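Local coordinates for protein cytosolic IMP-GMP specific 5'-nucleotidase (Legionella pneumophila subsp. pneumophila, PDB 4OHF) that probably hydrolyses purine nucleoside 5'-monophosphates such as IMP and GMP to nucleoside and phosphate, using a magnesium ion, at residues Met24-Leu28 and Tyr300-His304; Lys247-Tyr252 and Tyr306-Leu312. All blocks are in the same frame, centred on the assembly; numbering follows the deposited sequence.

Contact 1 (Met24-Leu28 and Tyr300-His304). With MG (magnesium ion), chain J; PO4 (phosphate ion), chain H.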
loop_
_atom_site.group_PDB
_atom_site.type_symbol
_atom_site.label_atom_id
_atom_site.label_comp_id
_atom_site.label_asym_id
_atom_site.label_seq_id
_atom_site.Cartn_x
_atom_site.Cartn_y
_atom_site.Cartn_z
ATOM N N MET B 24 -19.310 -6.698 -26.486
ATOM C CA MET B 24 -20.152 -6.234 -27.594
ATOM C C MET B 24 -19.680 -4.967 -28.317
ATOM O O MET B 24 -19.275 -5.028 -29.480
ATOM C CB MET B 24 -21.597 -6.032 -27.137
ATOM C CG MET B 24 -22.480 -5.475 -28.227
ATOM S SD MET B 24 -24.222 -5.214 -27.767
ATOM C CE MET B 24 -24.113 -3.740 -26.777
ATOM N N ASP B 25 -19.741 -3.822 -27.650
ATOM C CA ASP B 25 -19.336 -2.577 -28.282
ATOM C C ASP B 25 -17.843 -2.510 -28.586
ATOM O O ASP B 25 -17.022 -2.448 -27.682
ATOM C CB ASP B 25 -19.766 -1.387 -27.419
ATOM C CG ASP B 25 -21.285 -1.251 -27.323
ATOM O OD1 ASP B 25 -21.949 -1.038 -28.362
ATOM O OD2 ASP B 25 -21.819 -1.367 -26.204
ATOM N N HIS B 26 -17.517 -2.544 -29.876
ATOM C CA HIS B 26 -16.149 -2.487 -30.412
ATOM C C HIS B 26 -15.461 -3.834 -30.601
ATOM O O HIS B 26 -14.361 -3.885 -31.152
ATOM C CB HIS B 26 -15.248 -1.559 -29.590
ATOM C CG HIS B 26 -15.751 -0.154 -29.507
ATOM N ND1 HIS B 26 -16.438 0.332 -28.413
ATOM C CD2 HIS B 26 -15.719 0.859 -30.407
ATOM C CE1 HIS B 26 -16.810 1.579 -28.643
ATOM N NE2 HIS B 26 -16.386 1.924 -29.845
ATOM N N THR B 27 -16.080 -4.924 -30.151
ATOM C CA THR B 27 -15.474 -6.231 -30.374
ATOM C C THR B 27 -16.384 -6.969 -31.346
ATOM O O THR B 27 -16.056 -7.090 -32.525
ATOM C CB THR B 27 -15.295 -7.040 -29.064
ATOM O OG1 THR B 27 -14.382 -6.355 -28.204
ATOM C CG2 THR B 27 -14.729 -8.425 -29.360
ATOM N N LEU B 28 -17.533 -7.436 -30.863
ATOM C CA LEU B 28 -18.497 -8.146 -31.711
ATOM C C LEU B 28 -19.142 -7.216 -32.723
ATOM O O LEU B 28 -19.383 -7.607 -33.862
ATOM C CB LEU B 28 -19.604 -8.781 -30.869
ATOM C CG LEU B 28 -20.805 -9.362 -31.619
ATOM C CD1 LEU B 28 -20.375 -10.461 -32.594
ATOM C CD2 LEU B 28 -21.777 -9.913 -30.596
ATOM N N TYR B 300 -12.359 -15.047 -23.384
ATOM C CA TYR B 300 -13.054 -13.777 -23.434
ATOM C C TYR B 300 -12.273 -12.865 -24.381
ATOM O O TYR B 300 -11.047 -12.770 -24.295
ATOM C CB TYR B 300 -13.134 -13.145 -22.044
ATOM C CG TYR B 300 -13.484 -11.671 -22.080
ATOM C CD1 TYR B 300 -12.519 -10.698 -21.828
ATOM C CD2 TYR B 300 -14.764 -11.250 -22.422
ATOM C CE1 TYR B 300 -12.825 -9.336 -21.920
ATOM C CE2 TYR B 300 -15.082 -9.900 -22.521
ATOM C CZ TYR B 300 -14.112 -8.942 -22.272
ATOM O OH TYR B 300 -14.429 -7.602 -22.399
ATOM N N ILE B 301 -12.984 -12.212 -25.293
ATOM C CA ILE B 301 -12.347 -11.312 -26.238
ATOM C C ILE B 301 -12.870 -9.902 -26.069
ATOM O O ILE B 301 -14.081 -9.669 -26.184
ATOM C CB ILE B 301 -12.596 -11.742 -27.694
ATOM C CG1 ILE B 301 -12.199 -13.209 -27.871
ATOM C CG2 ILE B 301 -11.780 -10.853 -28.635
ATOM C CD1 ILE B 301 -12.500 -13.779 -29.226
ATOM N N GLY B 302 -11.956 -8.969 -25.795
ATOM C CA GLY B 302 -12.317 -7.569 -25.613
ATOM C C GLY B 302 -11.583 -6.657 -26.590
ATOM O O GLY B 302 -10.834 -7.135 -27.457
ATOM N N ASP B 303 -11.786 -5.347 -26.455
ATOM C CA ASP B 303 -11.141 -4.378 -27.336
ATOM C C ASP B 303 -10.190 -3.437 -26.612
ATOM O O ASP B 303 -9.399 -2.751 -27.244
ATOM C CB ASP B 303 -12.188 -3.557 -28.086
ATOM C CG ASP B 303 -13.325 -3.123 -27.196
ATOM O OD1 ASP B 303 -14.302 -3.877 -27.075
ATOM O OD2 ASP B 303 -13.241 -2.040 -26.602
ATOM N N HIS B 304 -10.264 -3.395 -25.287
ATOM C CA HIS B 304 -9.356 -2.543 -24.519
ATOM C C HIS B 304 -8.962 -3.180 -23.192
ATOM O O HIS B 304 -9.753 -3.900 -22.605
ATOM C CB HIS B 304 -9.975 -1.144 -24.300
ATOM C CG HIS B 304 -9.997 -0.298 -25.543
ATOM N ND1 HIS B 304 -10.974 -0.417 -26.512
ATOM C CD2 HIS B 304 -9.123 0.630 -26.006
ATOM C CE1 HIS B 304 -10.698 0.395 -27.518
ATOM N NE2 HIS B 304 -9.580 1.041 -27.235
HETATM MG MG MG J . -16.017 -3.112 -25.912
HETATM P P PO4 H . -19.141 -3.299 -24.101
HETATM O O1 PO4 H . -19.906 -2.061 -23.792
HETATM O O2 PO4 H . -17.897 -2.957 -24.821
HETATM O O3 PO4 H . -19.971 -4.195 -24.951
HETATM O O4 PO4 H . -18.785 -3.984 -22.833
HETATM O O HOH W 1 -15.782 -1.562 -24.543
#
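Metal coordination is the main bond between the two segments. The magnesium ion is held by Asp25 O at 2.1 Å and by Asp303 OD1 at 2.2 Å, so one ligand is a backbone carbonyl of 24-28 and the other a carboxylate just beyond strand 298-302. A phosphate oxygen, PO4 O2, lies 2.2 Å from MG and a water 2.1 Å from it, while Asp23 also binds the ion. Sharing the cation explains why Asp25 O and Asp303 OD1 can sit 3.1 Å apart, although both are acceptors.

Hydrogen bonds fix the carboxylate. Thr27 OG1 donates to Asp303 OD1 at 2.7 Å, and the backbones come closest at this same pair, with the two CA atoms 5.6 Å apart. The other oxygen, Asp303 OD2, accepts from His304 ND1 at 2.8 Å with a nearly straight N-H...O angle of 172°. The phosphate, probably from the crystallisation liquor, accepts at O3 from Asp25 N (2.7 Å). The carboxylate of Asp25 is hydrogen-bonded to Tyr31 and Ser211.

Packing is modest, in keeping with 215 Å² of buried surface: Thr27 CG2 meets Ile301 CG2 at 3.9 Å, and His26 CB approaches Asp303 CG at 3.4 Å.

Asp23 and Asp25 belong to the DxDxT signature of the HAD superfamily, which here reads Asp23-Met24-Asp25-His26-Thr27 and follows strand 19-22; Asp303 supplies the acidic ligand after the adjacent parallel strand 298-302. Together they form the HAD magnesium site at the C-terminal ends of the central parallel strands of a Rossmann-like sheet.

Contact 2 (Lys247-Tyr252 and Tyr306-Leu312). With PO4 (phosphate ion), chain H.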
loop_
_atom_site.group_PDB
_atom_site.type_symbol
_atom_site.label_atom_id
_atom_site.label_comp_id
_atom_site.label_asym_id
_atom_site.label_seq_id
_atom_site.Cartn_x
_atom_site.Cartn_y
_atom_site.Cartn_z
ATOM N N LYS B 247 -17.746 -4.622 -16.113
ATOM C CA LYS B 247 -16.361 -5.054 -16.196
ATOM C C LYS B 247 -15.535 -3.820 -15.798
ATOM O O LYS B 247 -15.973 -2.681 -15.981
ATOM C CB LYS B 247 -16.030 -5.469 -17.631
ATOM C CG LYS B 247 -16.752 -6.716 -18.103
ATOM C CD LYS B 247 -16.574 -6.939 -19.613
ATOM C CE LYS B 247 -17.272 -5.826 -20.417
ATOM N NZ LYS B 247 -17.144 -5.987 -21.893
ATOM N N PRO B 248 -14.319 -4.021 -15.288
ATOM C CA PRO B 248 -13.639 -5.293 -15.058
ATOM C C PRO B 248 -14.123 -6.056 -13.833
ATOM O O PRO B 248 -13.889 -7.269 -13.716
ATOM C CB PRO B 248 -12.185 -4.872 -14.915
ATOM C CG PRO B 248 -12.320 -3.563 -14.196
ATOM C CD PRO B 248 -13.448 -2.886 -14.947
ATOM N N ARG B 249 -14.787 -5.357 -12.918
ATOM C CA ARG B 249 -15.257 -5.992 -11.690
ATOM C C ARG B 249 -16.012 -7.287 -11.917
ATOM O O ARG B 249 -16.001 -8.166 -11.053
ATOM C CB ARG B 249 -16.091 -5.014 -10.854
ATOM C CG ARG B 249 -15.233 -4.038 -10.065
ATOM C CD ARG B 249 -16.014 -3.329 -8.975
ATOM N NE ARG B 249 -16.938 -2.351 -9.519
ATOM C CZ ARG B 249 -17.611 -1.469 -8.788
ATOM N NH1 ARG B 249 -18.432 -0.611 -9.390
ATOM N NH2 ARG B 249 -17.465 -1.443 -7.466
ATOM N N PHE B 250 -16.665 -7.426 -13.065
ATOM C CA PHE B 250 -17.372 -8.671 -13.341
ATOM C C PHE B 250 -16.399 -9.859 -13.230
ATOM O O PHE B 250 -16.754 -10.934 -12.749
ATOM C CB PHE B 250 -17.951 -8.676 -14.750
ATOM C CG PHE B 250 -18.505 -10.020 -15.175
ATOM C CD1 PHE B 250 -19.871 -10.306 -15.053
ATOM C CD2 PHE B 250 -17.661 -11.010 -15.676
ATOM C CE1 PHE B 250 -20.385 -11.554 -15.423
ATOM C CE2 PHE B 250 -18.159 -12.251 -16.044
ATOM C CZ PHE B 250 -19.533 -12.524 -15.915
ATOM N N PHE B 251 -15.175 -9.657 -13.700
ATOM C CA PHE B 251 -14.161 -10.694 -13.688
ATOM C C PHE B 251 -13.616 -11.059 -12.309
ATOM O O PHE B 251 -13.387 -12.226 -12.034
ATOM C CB PHE B 251 -12.993 -10.283 -14.590
ATOM C CG PHE B 251 -13.369 -10.119 -16.025
ATOM C CD1 PHE B 251 -13.392 -8.859 -16.615
ATOM C CD2 PHE B 251 -13.718 -11.223 -16.790
ATOM C CE1 PHE B 251 -13.757 -8.703 -17.949
ATOM C CE2 PHE B 251 -14.086 -11.082 -18.118
ATOM C CZ PHE B 251 -14.105 -9.817 -18.703
ATOM N N TYR B 252 -13.418 -10.074 -11.439
ATOM C CA TYR B 252 -12.843 -10.369 -10.130
ATOM C C TYR B 252 -13.699 -10.096 -8.903
ATOM O O TYR B 252 -13.382 -10.577 -7.812
ATOM C CB TYR B 252 -11.507 -9.629 -9.972
ATOM C CG TYR B 252 -11.609 -8.126 -10.116
ATOM C CD1 TYR B 252 -11.148 -7.482 -11.270
ATOM C CD2 TYR B 252 -12.148 -7.347 -9.097
ATOM C CE1 TYR B 252 -11.215 -6.097 -11.401
ATOM C CE2 TYR B 252 -12.222 -5.953 -9.216
ATOM C CZ TYR B 252 -11.751 -5.340 -10.375
ATOM O OH TYR B 252 -11.821 -3.975 -10.505
ATOM N N TYR B 306 -8.531 -3.744 -19.448
ATOM C CA TYR B 306 -9.234 -3.310 -18.231
ATOM C C TYR B 306 -8.312 -2.862 -17.099
ATOM O O TYR B 306 -8.170 -3.556 -16.088
ATOM C CB TYR B 306 -10.149 -4.438 -17.721
ATOM C CG TYR B 306 -11.375 -4.639 -18.576
ATOM C CD1 TYR B 306 -12.415 -3.713 -18.548
ATOM C CD2 TYR B 306 -11.461 -5.705 -19.476
ATOM C CE1 TYR B 306 -13.508 -3.830 -19.397
ATOM C CE2 TYR B 306 -12.556 -5.833 -20.339
ATOM C CZ TYR B 306 -13.573 -4.883 -20.289
ATOM O OH TYR B 306 -14.648 -4.952 -21.143
ATOM N N GLY B 307 -7.692 -1.702 -17.267
ATOM C CA GLY B 307 -6.813 -1.195 -16.237
ATOM C C GLY B 307 -5.743 -2.171 -15.795
ATOM O O GLY B 307 -4.894 -2.568 -16.599
ATOM N N ASP B 308 -5.785 -2.572 -14.522
ATOM C CA ASP B 308 -4.784 -3.484 -13.967
ATOM C C ASP B 308 -4.881 -4.924 -14.458
ATOM O O ASP B 308 -5.800 -5.662 -14.098
ATOM C CB ASP B 308 -4.839 -3.470 -12.441
ATOM C CG ASP B 308 -3.755 -4.333 -11.814
ATOM O OD1 ASP B 308 -2.572 -4.171 -12.190
ATOM O OD2 ASP B 308 -4.082 -5.169 -10.944
ATOM N N ILE B 309 -3.895 -5.310 -15.263
ATOM C CA ILE B 309 -3.822 -6.639 -15.851
ATOM C C ILE B 309 -3.572 -7.717 -14.802
ATOM O O ILE B 309 -4.074 -8.831 -14.910
ATOM C CB ILE B 309 -2.696 -6.692 -16.915
ATOM C CG1 ILE B 309 -2.834 -5.506 -17.879
ATOM C CG2 ILE B 309 -2.757 -7.999 -17.682
ATOM C CD1 ILE B 309 -1.778 -5.458 -18.975
ATOM N N LEU B 310 -2.799 -7.376 -13.780
ATOM C CA LEU B 310 -2.465 -8.316 -12.715
ATOM C C LEU B 310 -3.665 -8.726 -11.862
ATOM O O LEU B 310 -3.981 -9.915 -11.751
ATOM C CB LEU B 310 -1.360 -7.714 -11.830
ATOM C CG LEU B 310 -0.763 -8.503 -10.648
ATOM C CD1 LEU B 310 -1.620 -8.294 -9.388
ATOM C CD2 LEU B 310 -0.632 -9.991 -11.014
ATOM N N ARG B 311 -4.329 -7.745 -11.258
ATOM C CA ARG B 311 -5.489 -8.021 -10.418
ATOM C C ARG B 311 -6.546 -8.821 -11.169
ATOM O O ARG B 311 -7.250 -9.638 -10.580
ATOM C CB ARG B 311 -6.089 -6.706 -9.910
ATOM C CG ARG B 311 -7.439 -6.843 -9.240
ATOM C CD ARG B 311 -7.825 -5.540 -8.553
ATOM N NE ARG B 311 -9.115 -5.610 -7.864
ATOM C CZ ARG B 311 -9.560 -6.670 -7.193
ATOM N NH1 ARG B 311 -8.831 -7.777 -7.116
ATOM N NH2 ARG B 311 -10.731 -6.620 -6.575
ATOM N N LEU B 312 -6.638 -8.593 -12.477
ATOM C CA LEU B 312 -7.611 -9.279 -13.310
ATOM C C LEU B 312 -7.203 -10.708 -13.685
ATOM O O LEU B 312 -8.006 -11.630 -13.573
ATOM C CB LEU B 312 -7.872 -8.459 -14.569
ATOM C CG LEU B 312 -9.147 -8.785 -15.346
ATOM C CD1 LEU B 312 -9.439 -7.641 -16.301
ATOM C CD2 LEU B 312 -8.994 -10.103 -16.093
HETATM P P PO4 H . -19.141 -3.299 -24.101
HETATM O O1 PO4 H . -19.906 -2.061 -23.792
HETATM O O2 PO4 H . -17.897 -2.957 -24.821
HETATM O O3 PO4 H . -19.971 -4.195 -24.951
HETATM O O4 PO4 H . -18.785 -3.984 -22.833
#
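This is a partly buried, mainly apolar and aromatic contact, burying 424 Å² between the Lys247 loop with its short helical turn and the loop leading into helix 309-315. Pro248, preceded by a cis peptide bond, places its CB 3.5 Å from Tyr306 CB and 4.1 Å from Leu312 CD1. Phe251 reaches the same two residues: its CE1 is 3.9 Å from Tyr306 CE2, its CD1 4.1 Å from Leu312 CD1, and the Phe251 and Tyr306 rings meet obliquely at 54°. At the outer edge, Arg311 CZ lies 3.7 Å from the centroid of the Tyr252 ring, 31° off its normal, a cation-pi contact; the guanidinium also forms a salt bridge with Asp315. Lys247 NZ donates to PO4 O4 at 2.8 Å, consistent with the phosphate-binding lysine of HAD enzymes. Beside strand 204-208, Phe251 packs on Leu208, while Ile309 faces helix 418-426 and Arg249 forms a salt bridge to Asp253 of a second subunit.

From the N terminus, 24-28 comes first, after strand 19-22. Lys247-Tyr252 follows strand 240-243, and only then come 300-304 and 306-312, separated by a single residue. Contact 1 therefore closes a long loop of 271 intervening residues and contact 2 one of 53; because their segments alternate along the chain, the loops cross instead of nesting. Contact 1 joins the ends of neighbouring strands 19-22 and 298-302, whereas contact 2 ties the loop after 240-243 to helix 309-315. Their centres lie 14 Å apart, yet they touch: Tyr300 OH is 2.9 Å from Tyr306 OH, a probable hydrogen bond, and both contacts reach the same phosphate ion.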